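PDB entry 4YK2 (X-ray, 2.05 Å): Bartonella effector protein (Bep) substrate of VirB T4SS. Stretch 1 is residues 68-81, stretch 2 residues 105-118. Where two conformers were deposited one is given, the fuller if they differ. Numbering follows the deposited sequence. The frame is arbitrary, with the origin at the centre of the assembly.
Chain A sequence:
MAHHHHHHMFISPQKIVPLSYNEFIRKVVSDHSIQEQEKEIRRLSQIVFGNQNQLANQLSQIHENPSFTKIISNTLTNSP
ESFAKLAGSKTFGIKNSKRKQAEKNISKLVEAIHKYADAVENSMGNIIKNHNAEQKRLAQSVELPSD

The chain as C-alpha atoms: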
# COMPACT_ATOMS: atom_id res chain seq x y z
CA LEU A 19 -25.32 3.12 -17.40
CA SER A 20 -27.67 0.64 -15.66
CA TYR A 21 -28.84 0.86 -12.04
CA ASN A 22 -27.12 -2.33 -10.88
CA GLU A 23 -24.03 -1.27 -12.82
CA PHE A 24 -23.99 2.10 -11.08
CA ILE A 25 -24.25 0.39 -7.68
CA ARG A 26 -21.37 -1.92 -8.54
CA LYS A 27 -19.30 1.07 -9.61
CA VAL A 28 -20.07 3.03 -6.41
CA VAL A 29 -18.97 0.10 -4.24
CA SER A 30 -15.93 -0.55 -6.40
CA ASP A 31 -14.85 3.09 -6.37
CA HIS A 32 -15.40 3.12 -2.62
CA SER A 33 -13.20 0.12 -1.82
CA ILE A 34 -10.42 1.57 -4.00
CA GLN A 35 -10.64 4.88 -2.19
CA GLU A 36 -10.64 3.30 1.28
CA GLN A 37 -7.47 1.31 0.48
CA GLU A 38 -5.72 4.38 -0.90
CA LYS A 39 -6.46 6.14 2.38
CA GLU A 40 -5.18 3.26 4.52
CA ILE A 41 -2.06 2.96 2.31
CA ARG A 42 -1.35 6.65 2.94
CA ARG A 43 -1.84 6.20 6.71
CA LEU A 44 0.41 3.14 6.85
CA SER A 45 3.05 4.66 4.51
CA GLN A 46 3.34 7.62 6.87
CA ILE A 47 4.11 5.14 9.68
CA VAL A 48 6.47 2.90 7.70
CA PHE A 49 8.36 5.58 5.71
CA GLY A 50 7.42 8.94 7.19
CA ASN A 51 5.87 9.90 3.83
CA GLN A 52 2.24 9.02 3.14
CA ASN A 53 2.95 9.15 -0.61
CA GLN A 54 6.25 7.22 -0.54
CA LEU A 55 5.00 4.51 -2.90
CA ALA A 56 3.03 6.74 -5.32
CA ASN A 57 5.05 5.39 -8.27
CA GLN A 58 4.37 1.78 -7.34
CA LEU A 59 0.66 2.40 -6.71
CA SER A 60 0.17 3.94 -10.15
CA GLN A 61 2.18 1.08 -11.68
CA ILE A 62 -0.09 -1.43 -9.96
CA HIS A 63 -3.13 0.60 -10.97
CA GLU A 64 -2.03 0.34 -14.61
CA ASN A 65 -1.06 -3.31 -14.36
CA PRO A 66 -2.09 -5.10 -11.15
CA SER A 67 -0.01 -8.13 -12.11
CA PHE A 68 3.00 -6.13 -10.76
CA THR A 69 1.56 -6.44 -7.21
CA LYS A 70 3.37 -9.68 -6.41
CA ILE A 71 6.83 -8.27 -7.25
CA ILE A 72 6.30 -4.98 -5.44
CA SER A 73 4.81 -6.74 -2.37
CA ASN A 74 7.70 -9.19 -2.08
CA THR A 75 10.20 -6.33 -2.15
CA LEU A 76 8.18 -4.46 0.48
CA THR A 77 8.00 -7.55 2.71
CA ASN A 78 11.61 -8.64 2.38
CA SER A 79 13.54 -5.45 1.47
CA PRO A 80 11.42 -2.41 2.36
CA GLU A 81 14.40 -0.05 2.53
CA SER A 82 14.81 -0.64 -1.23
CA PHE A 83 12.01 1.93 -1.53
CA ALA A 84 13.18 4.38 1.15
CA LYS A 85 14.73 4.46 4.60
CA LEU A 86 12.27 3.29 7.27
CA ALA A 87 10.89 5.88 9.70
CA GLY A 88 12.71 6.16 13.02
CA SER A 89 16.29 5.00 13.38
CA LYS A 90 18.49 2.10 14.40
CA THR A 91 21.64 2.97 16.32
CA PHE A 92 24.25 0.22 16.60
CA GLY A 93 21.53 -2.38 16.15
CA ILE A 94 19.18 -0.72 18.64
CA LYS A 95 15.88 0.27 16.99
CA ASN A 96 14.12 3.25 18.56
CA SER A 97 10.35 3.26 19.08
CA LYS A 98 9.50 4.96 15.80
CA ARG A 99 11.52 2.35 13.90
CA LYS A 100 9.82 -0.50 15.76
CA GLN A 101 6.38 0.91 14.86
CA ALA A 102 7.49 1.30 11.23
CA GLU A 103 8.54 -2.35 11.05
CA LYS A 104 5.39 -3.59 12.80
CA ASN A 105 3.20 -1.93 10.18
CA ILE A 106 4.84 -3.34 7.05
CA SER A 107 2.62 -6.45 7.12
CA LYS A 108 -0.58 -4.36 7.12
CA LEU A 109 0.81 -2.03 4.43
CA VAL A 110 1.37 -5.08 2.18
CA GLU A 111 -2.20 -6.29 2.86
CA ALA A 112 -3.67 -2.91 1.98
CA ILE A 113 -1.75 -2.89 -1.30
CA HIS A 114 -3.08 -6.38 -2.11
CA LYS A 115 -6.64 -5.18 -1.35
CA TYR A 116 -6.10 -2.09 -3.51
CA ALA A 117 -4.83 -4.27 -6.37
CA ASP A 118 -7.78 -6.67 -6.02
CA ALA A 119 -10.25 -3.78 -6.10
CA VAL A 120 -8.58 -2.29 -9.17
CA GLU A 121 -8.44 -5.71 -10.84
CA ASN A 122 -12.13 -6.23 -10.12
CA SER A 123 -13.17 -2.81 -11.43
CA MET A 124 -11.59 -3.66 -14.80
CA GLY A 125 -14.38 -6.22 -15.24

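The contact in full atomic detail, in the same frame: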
# COMPACT_ATOMS: atom_id res chain seq x y z
N PHE A 68 1.72 -6.52 -11.39
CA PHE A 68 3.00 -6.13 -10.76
C PHE A 68 2.95 -6.21 -9.22
O PHE A 68 3.98 -6.07 -8.56
CB PHE A 68 3.41 -4.70 -11.15
CG PHE A 68 4.06 -4.59 -12.50
CD1 PHE A 68 5.26 -5.22 -12.76
CD2 PHE A 68 3.48 -3.82 -13.50
CE1 PHE A 68 5.87 -5.12 -14.00
CE2 PHE A 68 4.09 -3.71 -14.75
CZ PHE A 68 5.29 -4.36 -15.00
N THR A 69 1.77 -6.44 -8.66
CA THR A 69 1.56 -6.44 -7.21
C THR A 69 2.43 -7.46 -6.48
O THR A 69 2.97 -7.18 -5.41
CB THR A 69 0.07 -6.70 -6.87
OG1 THR A 69 -0.72 -5.63 -7.41
CG2 THR A 69 -0.14 -6.76 -5.35
N LYS A 70 2.59 -8.64 -7.06
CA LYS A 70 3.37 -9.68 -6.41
C LYS A 70 4.84 -9.25 -6.22
O LYS A 70 5.42 -9.43 -5.15
CB LYS A 70 3.29 -10.99 -7.20
CG LYS A 70 3.98 -12.17 -6.51
CD LYS A 70 4.00 -13.41 -7.38
CE LYS A 70 4.51 -14.61 -6.60
NZ LYS A 70 4.21 -15.90 -7.30
N ILE A 71 5.42 -8.68 -7.27
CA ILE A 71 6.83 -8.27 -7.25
C ILE A 71 7.07 -7.13 -6.26
O ILE A 71 7.97 -7.17 -5.43
CB ILE A 71 7.30 -7.86 -8.66
CG1 ILE A 71 7.51 -9.10 -9.53
CG2 ILE A 71 8.59 -7.04 -8.59
CD1 ILE A 71 7.58 -8.81 -11.02
N ILE A 72 6.23 -6.11 -6.35
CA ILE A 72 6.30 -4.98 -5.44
C ILE A 72 6.09 -5.40 -3.98
O ILE A 72 6.84 -4.96 -3.10
CB ILE A 72 5.31 -3.91 -5.90
CG1 ILE A 72 5.84 -3.26 -7.19
CG2 ILE A 72 5.12 -2.85 -4.81
CD1 ILE A 72 4.80 -2.46 -7.99
N SER A 73 5.12 -6.27 -3.73
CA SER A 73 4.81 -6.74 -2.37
C SER A 73 5.93 -7.53 -1.74
O SER A 73 6.20 -7.39 -0.55
CB SER A 73 3.54 -7.61 -2.38
OG SER A 73 2.43 -6.80 -2.74
N ASN A 74 6.56 -8.39 -2.53
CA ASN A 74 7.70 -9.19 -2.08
C ASN A 74 8.87 -8.30 -1.68
O ASN A 74 9.54 -8.54 -0.66
CB ASN A 74 8.15 -10.15 -3.18
CG ASN A 74 9.35 -10.96 -2.78
OD1 ASN A 74 9.24 -11.89 -1.98
ND2 ASN A 74 10.51 -10.62 -3.33
N THR A 75 9.13 -7.28 -2.48
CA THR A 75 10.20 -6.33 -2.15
C THR A 75 9.85 -5.58 -0.87
O THR A 75 10.71 -5.38 -0.01
CB THR A 75 10.44 -5.31 -3.29
OG1 THR A 75 10.95 -6.01 -4.43
CG2 THR A 75 11.45 -4.24 -2.84
N LEU A 76 8.59 -5.20 -0.71
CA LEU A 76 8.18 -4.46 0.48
C LEU A 76 8.31 -5.31 1.74
O LEU A 76 8.70 -4.82 2.80
CB LEU A 76 6.74 -3.96 0.32
CG LEU A 76 6.22 -3.00 1.38
CD1 LEU A 76 7.13 -1.80 1.53
CD2 LEU A 76 4.79 -2.53 1.02
N THR A 77 7.96 -6.59 1.60
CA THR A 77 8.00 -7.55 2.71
C THR A 77 9.42 -7.86 3.13
O THR A 77 9.73 -7.86 4.32
CB THR A 77 7.30 -8.88 2.33
OG1 THR A 77 5.90 -8.63 2.10
CG2 THR A 77 7.46 -9.93 3.43
N ASN A 78 10.28 -8.10 2.14
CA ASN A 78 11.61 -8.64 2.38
C ASN A 78 12.73 -7.59 2.33
O ASN A 78 13.76 -7.77 2.95
CB ASN A 78 11.88 -9.76 1.38
CG ASN A 78 11.00 -10.97 1.63
OD1 ASN A 78 11.24 -11.73 2.55
ND2 ASN A 78 9.98 -11.14 0.80
N SER A 79 12.52 -6.51 1.58
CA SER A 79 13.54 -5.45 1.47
C SER A 79 12.89 -4.07 1.40
O SER A 79 13.09 -3.34 0.43
CB SER A 79 14.43 -5.66 0.24
OG SER A 79 14.92 -6.98 0.15
N PRO A 80 12.12 -3.69 2.43
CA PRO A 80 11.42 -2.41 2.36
C PRO A 80 12.32 -1.19 2.17
O PRO A 80 11.88 -0.22 1.56
CB PRO A 80 10.70 -2.34 3.72
CG PRO A 80 11.47 -3.26 4.60
CD PRO A 80 11.85 -4.39 3.70
N GLU A 81 13.56 -1.24 2.65
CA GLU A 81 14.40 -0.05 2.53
C GLU A 81 14.96 0.09 1.09
O GLU A 81 15.61 1.07 0.77
CB GLU A 81 15.51 -0.04 3.61
CG GLU A 81 14.95 0.39 4.99
CD GLU A 81 15.98 0.63 6.10
OE1 GLU A 81 16.92 -0.19 6.23
OE2 GLU A 81 15.84 1.63 6.85
N ASN A 105 4.33 -2.29 11.03
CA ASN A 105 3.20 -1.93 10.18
C ASN A 105 3.41 -2.32 8.72
O ASN A 105 2.53 -2.11 7.89
CB ASN A 105 2.91 -0.44 10.30
CG ASN A 105 2.05 -0.14 11.51
OD1 ASN A 105 0.83 -0.24 11.44
ND2 ASN A 105 2.68 0.20 12.63
N ILE A 106 4.56 -2.90 8.41
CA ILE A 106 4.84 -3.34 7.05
C ILE A 106 3.84 -4.42 6.60
O ILE A 106 3.30 -4.34 5.49
CB ILE A 106 6.30 -3.80 6.94
CG1 ILE A 106 7.22 -2.57 6.93
CG2 ILE A 106 6.52 -4.64 5.71
CD1 ILE A 106 8.69 -2.88 6.96
N SER A 107 3.59 -5.41 7.45
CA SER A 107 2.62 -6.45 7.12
C SER A 107 1.25 -5.87 6.69
O SER A 107 0.70 -6.26 5.66
CB SER A 107 2.44 -7.40 8.32
OG SER A 107 1.58 -8.47 8.00
N LYS A 108 0.73 -4.92 7.46
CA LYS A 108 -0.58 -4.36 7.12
C LYS A 108 -0.51 -3.47 5.88
O LYS A 108 -1.47 -3.39 5.12
CB LYS A 108 -1.17 -3.59 8.31
CG LYS A 108 -1.79 -4.50 9.40
CD LYS A 108 -3.14 -5.09 8.97
CE LYS A 108 -3.81 -5.88 10.09
NZ LYS A 108 -5.23 -6.21 9.79
N LEU A 109 0.63 -2.82 5.65
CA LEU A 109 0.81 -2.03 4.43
C LEU A 109 0.75 -2.96 3.19
O LEU A 109 0.08 -2.66 2.21
CB LEU A 109 2.13 -1.25 4.46
CG LEU A 109 2.52 -0.42 3.22
CD1 LEU A 109 1.40 0.51 2.79
CD2 LEU A 109 3.81 0.37 3.49
N VAL A 110 1.44 -4.09 3.26
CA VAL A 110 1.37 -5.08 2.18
C VAL A 110 -0.08 -5.55 1.94
O VAL A 110 -0.53 -5.66 0.80
CB VAL A 110 2.32 -6.27 2.49
CG1 VAL A 110 2.12 -7.42 1.52
CG2 VAL A 110 3.80 -5.78 2.51
N GLU A 111 -0.82 -5.82 3.01
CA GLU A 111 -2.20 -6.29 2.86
C GLU A 111 -3.06 -5.23 2.19
O GLU A 111 -3.91 -5.55 1.37
CB GLU A 111 -2.81 -6.67 4.21
CG GLU A 111 -2.24 -7.93 4.79
CD GLU A 111 -3.04 -8.43 5.99
OE1 GLU A 111 -4.28 -8.21 6.02
OE2 GLU A 111 -2.43 -9.03 6.89
N ALA A 112 -2.85 -3.97 2.55
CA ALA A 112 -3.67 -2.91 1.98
C ALA A 112 -3.37 -2.74 0.49
O ALA A 112 -4.27 -2.46 -0.29
CB ALA A 112 -3.43 -1.61 2.72
N ILE A 113 -2.12 -2.95 0.11
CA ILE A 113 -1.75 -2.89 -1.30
C ILE A 113 -2.38 -4.05 -2.08
O ILE A 113 -2.84 -3.87 -3.20
CB ILE A 113 -0.21 -2.86 -1.46
CG1 ILE A 113 0.33 -1.51 -0.99
CG2 ILE A 113 0.20 -3.12 -2.91
CD1 ILE A 113 1.86 -1.48 -0.84
N HIS A 114 -2.42 -5.24 -1.48
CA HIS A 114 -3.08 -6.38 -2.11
C HIS A 114 -4.59 -6.11 -2.28
O HIS A 114 -5.16 -6.42 -3.33
CB HIS A 114 -2.87 -7.67 -1.32
CG HIS A 114 -1.59 -8.38 -1.63
ND1 HIS A 114 -1.40 -9.08 -2.81
CD2 HIS A 114 -0.45 -8.52 -0.92
CE1 HIS A 114 -0.18 -9.60 -2.81
NE2 HIS A 114 0.41 -9.28 -1.67
N LYS A 115 -5.21 -5.53 -1.26
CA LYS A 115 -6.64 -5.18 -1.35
C LYS A 115 -6.90 -4.12 -2.42
O LYS A 115 -7.87 -4.22 -3.17
CB LYS A 115 -7.16 -4.69 -0.00
CG LYS A 115 -7.31 -5.80 1.03
CD LYS A 115 -7.93 -5.28 2.31
CE LYS A 115 -7.94 -6.38 3.37
NZ LYS A 115 -8.13 -5.83 4.74
N TYR A 116 -6.04 -3.11 -2.48
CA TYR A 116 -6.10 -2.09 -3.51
C TYR A 116 -6.02 -2.72 -4.90
O TYR A 116 -6.85 -2.46 -5.77
CB TYR A 116 -4.97 -1.06 -3.30
CG TYR A 116 -4.80 -0.07 -4.42
CD1 TYR A 116 -5.60 1.07 -4.49
CD2 TYR A 116 -3.83 -0.25 -5.39
CE1 TYR A 116 -5.44 1.98 -5.51
CE2 TYR A 116 -3.66 0.65 -6.42
CZ TYR A 116 -4.47 1.77 -6.47
OH TYR A 116 -4.30 2.67 -7.49
N ALA A 117 -5.02 -3.58 -5.10
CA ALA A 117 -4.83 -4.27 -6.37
C ALA A 117 -6.04 -5.13 -6.75
O ALA A 117 -6.42 -5.16 -7.92
CB ALA A 117 -3.59 -5.13 -6.32
N ASP A 118 -6.60 -5.84 -5.78
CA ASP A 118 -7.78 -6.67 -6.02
C ASP A 118 -8.97 -5.82 -6.44
O ASP A 118 -9.73 -6.21 -7.32
CB ASP A 118 -8.16 -7.46 -4.77
CG ASP A 118 -7.22 -8.63 -4.49
OD1 ASP A 118 -6.38 -8.93 -5.35
OD2 ASP A 118 -7.34 -9.24 -3.41

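Two helices of one chain, 69-78 and 106-118, pack almost exactly antiparallel, at 173°, with their axes 9.6 Å apart at closest approach. The register is simple: Thr-69 lies across from Ala-117, Ser-73 from Val-110 and Thr-77 from Ile-106. On the first helix these positions are four residues apart and all carry small hydroxyl side chains; the CA atoms of Ser-73 and Val-110 come within 5.9 Å, the tightest of the three pairs.

The hydroxyl residues share a rotamer, and for two of them the reason can be read from the coordinates. Ser-73 and Thr-77 are both in m, at -66° and -64°, which turns each OG or OG1 back along its own helix to the carbonyl one turn earlier. Ser-73 OG donates to Thr-69 O at 2.8 Å, and Thr-77 OG1 donates to Ser-73 O at 2.9 Å. Each of these carbonyls also receives the usual backbone hydrogen bond from the same residue's N, so backbone and hydroxyl share one acceptor. Polar groups are thereby satisfied within the helix, and the oxygens can sit against carbon: Thr-77 OG1 lies 3.6 Å from Val-110 CG2. Thr-69 is also m, and its OG1 is hydrogen-bonded elsewhere in the structure. Thr-69 OG1 is 3.1 Å from Ala-117 CB, a very close approach to a methyl that is the whole of the alanine side chain.

His-114 lies beside this row. Its CA-to-CB bond points sideways, but with chi1 at -85° and chi2 at -74° the imidazole comes nearer the first helix. Thr-69 CG2 is 3.7 Å from His-114 ND1 and Ser-73 OG is 3.4 Å from His-114 NE2, both placed obliquely to the ring. The ring thus touches two residues that lie one turn apart on its partner.

Leu-76 supplies the apolar center and has the largest covered area of any residue here. Its chi1 is t and its chi2 p, and this places Leu-76 CD2 in a pocket on the second helix, 3.8 Å from Leu-109 CG, 3.7 Å from Val-110 CG2 and 3.6 Å from Ile-113 CD1. One methyl therefore meets three side chains, two from adjacent positions, Leu-109 and Val-110, and the third, Ile-113, from the next turn. Val-110, with chi1 at 171°, presents both methyls to the first helix: CG2 meets Leu-76 and Thr-77, while Val-110 CG1 lies 4.2 Å from Ser-73 CB. Ile-113, m and t, extends CD1 to Leu-76, while Ile-113 CG2 stands 4.4 Å from Thr-69 CG2.

At the far end, Ile-106 repeats the m, t conformation. Ile-106 CG2 rests 3.6 Å from Leu-76 O, and Ile-106 CD1 reaches Pro-80 CG at 3.7 Å. Ser-79 has already left helical geometry, so this last contact lies beyond the helix, where the chain turns into a 3-10 segment. No clear hydrogen bond crosses the contact; the hydroxyls of Ser-73 and Thr-77 are served by carbonyls of their own helix, and what crosses is mostly van der Waals packing.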